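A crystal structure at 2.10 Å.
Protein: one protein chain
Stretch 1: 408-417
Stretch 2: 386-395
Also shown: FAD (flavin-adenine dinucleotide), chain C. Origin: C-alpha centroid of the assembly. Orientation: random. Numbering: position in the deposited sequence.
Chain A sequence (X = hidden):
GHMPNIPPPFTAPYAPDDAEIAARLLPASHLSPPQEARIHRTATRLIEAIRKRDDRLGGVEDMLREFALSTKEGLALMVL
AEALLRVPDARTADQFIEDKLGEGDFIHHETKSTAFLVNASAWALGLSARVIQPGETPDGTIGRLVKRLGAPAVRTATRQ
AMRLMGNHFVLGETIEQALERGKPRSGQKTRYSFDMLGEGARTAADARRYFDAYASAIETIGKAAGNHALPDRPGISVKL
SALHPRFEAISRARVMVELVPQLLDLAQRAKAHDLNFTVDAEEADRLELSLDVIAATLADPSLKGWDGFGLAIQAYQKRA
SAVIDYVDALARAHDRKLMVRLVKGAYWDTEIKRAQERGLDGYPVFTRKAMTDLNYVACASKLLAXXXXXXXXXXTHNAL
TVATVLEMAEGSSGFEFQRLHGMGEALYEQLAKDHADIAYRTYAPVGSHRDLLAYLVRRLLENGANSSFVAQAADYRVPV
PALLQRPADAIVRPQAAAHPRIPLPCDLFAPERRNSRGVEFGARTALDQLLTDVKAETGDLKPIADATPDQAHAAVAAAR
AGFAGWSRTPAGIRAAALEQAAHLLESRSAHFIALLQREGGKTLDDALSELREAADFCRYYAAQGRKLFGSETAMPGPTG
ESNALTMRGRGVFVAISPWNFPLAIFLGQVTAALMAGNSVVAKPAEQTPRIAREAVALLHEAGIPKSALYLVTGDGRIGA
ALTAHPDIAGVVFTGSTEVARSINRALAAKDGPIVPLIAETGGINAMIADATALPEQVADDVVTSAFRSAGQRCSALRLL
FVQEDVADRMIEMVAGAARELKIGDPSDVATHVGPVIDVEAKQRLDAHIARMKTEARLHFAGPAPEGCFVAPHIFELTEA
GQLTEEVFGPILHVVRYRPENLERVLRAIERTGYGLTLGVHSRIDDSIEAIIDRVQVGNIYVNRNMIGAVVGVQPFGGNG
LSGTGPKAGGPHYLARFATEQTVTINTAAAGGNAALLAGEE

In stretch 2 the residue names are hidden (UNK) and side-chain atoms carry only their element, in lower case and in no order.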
# COMPACT_ATOMS: atom_id res chain seq x y z
N MET A 408 45.75 -8.20 20.17
CA MET A 408 45.69 -9.59 20.58
C MET A 408 47.08 -10.22 20.68
O MET A 408 47.28 -11.17 21.43
CB MET A 408 44.81 -10.39 19.63
CG MET A 408 43.36 -9.94 19.64
SD MET A 408 42.29 -11.12 18.81
CE MET A 408 43.29 -11.52 17.38
N ALA A 409 48.03 -9.69 19.91
CA ALA A 409 49.40 -10.19 19.95
C ALA A 409 50.05 -9.90 21.29
O ALA A 409 50.92 -10.66 21.73
CB ALA A 409 50.22 -9.57 18.82
N GLU A 410 49.64 -8.81 21.93
CA GLU A 410 50.22 -8.39 23.20
C GLU A 410 51.70 -8.08 23.07
O GLU A 410 52.37 -7.74 24.04
CB GLU A 410 50.00 -9.46 24.28
CG GLU A 410 48.54 -9.72 24.61
CD GLU A 410 48.37 -10.71 25.76
OE1 GLU A 410 49.17 -10.67 26.71
OE2 GLU A 410 47.42 -11.53 25.70
N GLY A 411 52.21 -8.21 21.84
CA GLY A 411 53.61 -7.94 21.53
C GLY A 411 53.77 -7.70 20.04
O GLY A 411 52.79 -7.44 19.34
N SER A 412 55.00 -7.78 19.56
CA SER A 412 55.29 -7.51 18.15
C SER A 412 56.18 -8.59 17.56
O SER A 412 56.57 -8.52 16.39
CB SER A 412 55.96 -6.14 17.99
OG SER A 412 55.11 -5.09 18.40
N SER A 413 56.49 -9.60 18.36
CA SER A 413 57.44 -10.63 17.96
C SER A 413 56.78 -11.91 17.46
O SER A 413 55.74 -12.33 17.98
CB SER A 413 58.37 -10.96 19.13
OG SER A 413 57.63 -11.47 20.23
N GLY A 414 57.39 -12.54 16.47
CA GLY A 414 56.98 -13.87 16.04
C GLY A 414 55.85 -13.87 15.04
O GLY A 414 55.26 -14.92 14.78
N PHE A 415 55.54 -12.70 14.49
CA PHE A 415 54.56 -12.59 13.41
C PHE A 415 54.86 -11.36 12.55
O PHE A 415 55.71 -10.53 12.92
CB PHE A 415 53.12 -12.53 13.97
CG PHE A 415 52.80 -11.24 14.66
CD1 PHE A 415 52.12 -10.23 14.00
CD2 PHE A 415 53.17 -11.03 15.99
CE1 PHE A 415 51.82 -9.03 14.63
CE2 PHE A 415 52.87 -9.84 16.63
CZ PHE A 415 52.20 -8.84 15.95
N GLU A 416 54.19 -11.25 11.41
CA GLU A 416 54.32 -10.05 10.59
C GLU A 416 52.96 -9.71 10.00
O GLU A 416 52.02 -10.51 10.05
CB GLU A 416 55.33 -10.28 9.45
CG GLU A 416 54.81 -11.21 8.35
CD GLU A 416 55.84 -11.55 7.28
OE1 GLU A 416 57.05 -11.32 7.51
OE2 GLU A 416 55.44 -12.06 6.21
N PHE A 417 52.85 -8.50 9.46
CA PHE A 417 51.72 -8.14 8.62
C PHE A 417 52.20 -8.20 7.16
O PHE A 417 53.40 -8.21 6.90
CB PHE A 417 51.20 -6.74 8.96
CG PHE A 417 50.53 -6.66 10.30
CD1 PHE A 417 51.22 -6.15 11.40
CD2 PHE A 417 49.23 -7.11 10.47
CE1 PHE A 417 50.61 -6.08 12.64
CE2 PHE A 417 48.62 -7.05 11.72
CZ PHE A 417 49.31 -6.53 12.80
N UNK A 386 49.84 -20.36 18.25
CA UNK A 386 50.60 -21.46 17.66
C UNK A 386 52.08 -21.09 17.45
O UNK A 386 52.88 -21.92 17.00
c UNK A 386 49.95 -21.94 16.35
c UNK A 386 48.62 -23.81 17.41
c UNK A 386 48.56 -22.59 16.49
c UNK A 386 47.97 -22.96 15.13
N UNK A 387 52.43 -19.85 17.77
CA UNK A 387 53.83 -19.45 17.85
C UNK A 387 54.49 -20.29 18.95
O UNK A 387 53.83 -20.63 19.94
n UNK A 387 53.35 -13.18 19.02
c UNK A 387 53.37 -17.04 17.11
c UNK A 387 52.52 -14.16 19.34
n UNK A 387 52.55 -15.31 18.67
n UNK A 387 51.67 -14.00 20.35
c UNK A 387 53.95 -17.96 18.18
c UNK A 387 53.45 -15.58 17.55
N UNK A 388 55.78 -20.62 18.80
CA UNK A 388 56.72 -20.18 17.76
C UNK A 388 56.82 -21.11 16.56
O UNK A 388 57.48 -20.75 15.58
c UNK A 388 56.48 -21.41 19.83
c UNK A 388 57.82 -20.77 19.87
c UNK A 388 58.08 -20.18 18.48
N UNK A 389 56.22 -22.29 16.62
CA UNK A 389 56.31 -23.22 15.50
C UNK A 389 55.72 -22.60 14.24
O UNK A 389 56.30 -22.68 13.16
c UNK A 389 55.61 -24.54 15.82
c UNK A 389 55.71 -25.56 14.69
n UNK A 389 55.83 -27.49 16.24
n UNK A 389 57.52 -28.63 17.31
c UNK A 389 55.14 -26.92 15.09
c UNK A 389 56.99 -28.14 16.20
n UNK A 389 57.62 -28.29 15.04
N UNK A 390 54.56 -21.98 14.40
CA UNK A 390 53.91 -21.27 13.30
C UNK A 390 54.25 -19.78 13.37
O UNK A 390 54.07 -19.15 14.42
c UNK A 390 52.37 -21.44 13.34
c UNK A 390 51.97 -22.92 13.32
c UNK A 390 52.43 -23.66 12.08
c UNK A 390 51.70 -20.68 12.20
N UNK A 391 54.75 -19.24 12.27
CA UNK A 391 54.99 -17.81 12.16
C UNK A 391 53.86 -17.21 11.31
O UNK A 391 53.85 -17.36 10.09
c UNK A 391 57.39 -15.40 12.35
c UNK A 391 56.34 -15.39 10.19
c UNK A 391 56.66 -14.03 10.04
c UNK A 391 57.34 -13.37 11.05
c UNK A 391 56.69 -16.08 11.35
c UNK A 391 57.71 -14.06 12.21
c UNK A 391 56.36 -17.54 11.51
N UNK A 392 52.90 -16.55 11.97
CA UNK A 392 51.72 -16.01 11.28
C UNK A 392 52.05 -14.75 10.49
O UNK A 392 52.88 -13.94 10.92
c UNK A 392 51.32 -16.31 13.65
c UNK A 392 52.80 -16.36 13.43
c UNK A 392 50.75 -15.67 12.41
N UNK A 393 51.41 -14.61 9.33
CA UNK A 393 51.57 -13.44 8.48
C UNK A 393 50.18 -12.94 8.14
O UNK A 393 49.43 -13.61 7.43
c UNK A 393 52.31 -13.82 7.19
o UNK A 393 53.42 -16.24 5.64
n UNK A 393 55.19 -14.87 5.60
c UNK A 393 53.59 -14.63 7.41
c UNK A 393 54.06 -15.32 6.14
N UNK A 394 49.82 -11.77 8.65
CA UNK A 394 48.47 -11.27 8.49
C UNK A 394 48.43 -10.29 7.34
O UNK A 394 48.84 -9.15 7.47
c UNK A 394 47.99 -10.64 9.80
c UNK A 394 48.08 -11.57 10.98
c UNK A 394 49.18 -12.28 13.00
c UNK A 394 47.28 -13.49 12.20
c UNK A 394 47.19 -12.62 11.12
c UNK A 394 49.08 -11.41 11.93
c UNK A 394 48.28 -13.32 13.14
N UNK A 395 47.95 -10.77 6.19
CA UNK A 395 47.83 -9.94 5.01
C UNK A 395 46.47 -9.25 5.02
O UNK A 395 45.43 -9.91 4.94
c UNK A 395 47.99 -10.79 3.75
PA FAD C . 38.60 -5.65 3.72
O1A FAD C . 37.90 -4.40 2.94
O2A FAD C . 38.57 -5.50 5.17
O5B FAD C . 37.79 -7.01 3.34
C5B FAD C . 37.59 -7.30 1.98
C4B FAD C . 37.09 -8.74 1.83
O4B FAD C . 36.07 -9.30 2.82
C3B FAD C . 37.12 -9.54 0.67
O3B FAD C . 38.30 -9.55 -0.12
C2B FAD C . 36.44 -10.81 1.09
O2B FAD C . 37.27 -11.93 1.37
C1B FAD C . 35.50 -10.42 2.18
N9A FAD C . 34.14 -10.07 1.81
C8A FAD C . 33.70 -9.00 1.04
N7A FAD C . 32.34 -9.04 1.01
C5A FAD C . 31.93 -10.15 1.79
C6A FAD C . 30.57 -10.71 2.13
N6A FAD C . 29.36 -10.07 1.62
N1A FAD C . 30.46 -11.77 2.90
C2A FAD C . 31.61 -12.39 3.41
N3A FAD C . 32.92 -11.86 3.09
C4A FAD C . 33.03 -10.75 2.29
N1 FAD C . 43.29 -14.16 -1.02
C2 FAD C . 43.11 -15.47 -1.41
O2 FAD C . 41.84 -15.95 -1.61
N3 FAD C . 44.25 -16.30 -1.66
C4 FAD C . 45.52 -15.80 -1.50
O4 FAD C . 46.63 -16.64 -1.68
C4X FAD C . 45.71 -14.44 -1.08
N5 FAD C . 47.08 -13.89 -0.90
C5X FAD C . 47.25 -12.54 -0.49
C6 FAD C . 48.60 -11.99 -0.31
C7 FAD C . 48.76 -10.65 0.10
C7M FAD C . 50.17 -10.09 0.25
C8 FAD C . 47.58 -9.80 0.36
C8M FAD C . 47.73 -8.33 0.80
C9 FAD C . 46.29 -10.33 0.19
C9A FAD C . 46.11 -11.72 -0.25
N10 FAD C . 44.76 -12.28 -0.43
C10 FAD C . 44.60 -13.65 -0.84
C1' FAD C . 43.53 -11.53 -0.02
C2' FAD C . 42.85 -10.68 -1.13
O2' FAD C . 43.74 -10.51 -2.23
C3' FAD C . 42.37 -9.36 -0.52
O3' FAD C . 43.47 -8.47 -0.37
C4' FAD C . 41.66 -9.54 0.87
O4' FAD C . 40.71 -10.54 0.97
C5' FAD C . 41.15 -8.19 1.44
O5' FAD C . 41.03 -8.20 2.85
P FAD C . 41.25 -6.77 3.66
O1P FAD C . 41.19 -7.04 5.30
O2P FAD C . 42.53 -6.16 3.24
O3P FAD C . 40.10 -5.74 3.11
O HOH W 1 53.60 -11.14 21.14

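Position 386 carries four side-chain carbons, forked at the second, and the side chain is out of reach of stretch 1; the fork identifies Leu386.

Position 387 has three carbons, a nitrogen, then a carbon bearing two more nitrogens, a guanidinium whose edge meets Ser413 O: Arg387. Its CA-to-CB bond points toward stretch 1. Ser413 O lies 2.7 Å from Arg387 NH1, but the N-H...O angle of 127° makes this hydrogen bond weak. Water 1 accepts from Arg387 NH1 (3.0 Å) and donates to Ala409 O (2.8 Å), so the same group also reaches the helix end through solvent.

At 388, three carbons close a ring onto the backbone N without contact to stretch 1, giving Pro388, preceded by a cis peptide bond. Position 389 has three carbons, a nitrogen, then a carbon carrying two more nitrogens, and is out of reach of stretch 1: Arg389. Position 390 has four carbons forked at the first, one arm two carbons long; the side chain makes no contact with stretch 1 and its end leads away, hence Ile390. Ile390 N donates to Leu386 O at 3.1 Å, closing a local turn before the strand proceeds.

Position 391 shows one carbon and a six-carbon ring with no further atom, and Phe415 CA lies over the face of this ring; this is Phe391. Phe415 CA sits 3.9 Å from the Phe391 ring centroid and 23° off the normal, a CH-pi contact.

At 392 three side-chain carbons again close a ring onto the backbone N, and one packs against Phe415 CB: Pro392. Lacking an amide hydrogen, it cannot donate from N, but Pro392 O accepts from Glu416 N at 3.0 Å and 158°. Pro392 CD lies 3.9 Å from Phe415 CB.

Position 393 has three carbons, the third carrying one oxygen and one nitrogen, an amide whose nitrogen reaches Glu416 OE2; this is Gln393. Gln393 NE2 donates to Glu416 OE2 at 2.9 Å, the two side chains sharing one face of the sheet.

Position 394 has one carbon and a bare six-carbon ring, which meets the Phe415 ring obliquely: Phe394. Phe394 N donates to Glu416 O (2.9 Å, 168°). The ring centroids of Phe394 and Phe415 are 5.9 Å apart, planes at 62°, while Phe394 CB lies 3.8 Å from Phe417 CD2.

Position 395 has a single carbon without contact to stretch 1, and its CA-to-CB bond points away from that stretch: Ala395. Ala395 CB approaches FAD C8 at 3.6 Å.

The contact is a parallel strand pairing, with Glu416 beside Gln393 and Phe417 beside Phe394. Glu416 bonds through both N and O to the residues flanking Gln393, fixing the register. Phe417 and Phe394 pack on one face, the Glu416–Gln393 hydrogen bond lies on the other, and Phe391 and Pro392 pack against Phe415 just before the bridged pairs. Arg387 extends the contact to the preceding loop; together the stretches bury 574 Å².

Stretch 2 386-395: LRPRIFPQFA
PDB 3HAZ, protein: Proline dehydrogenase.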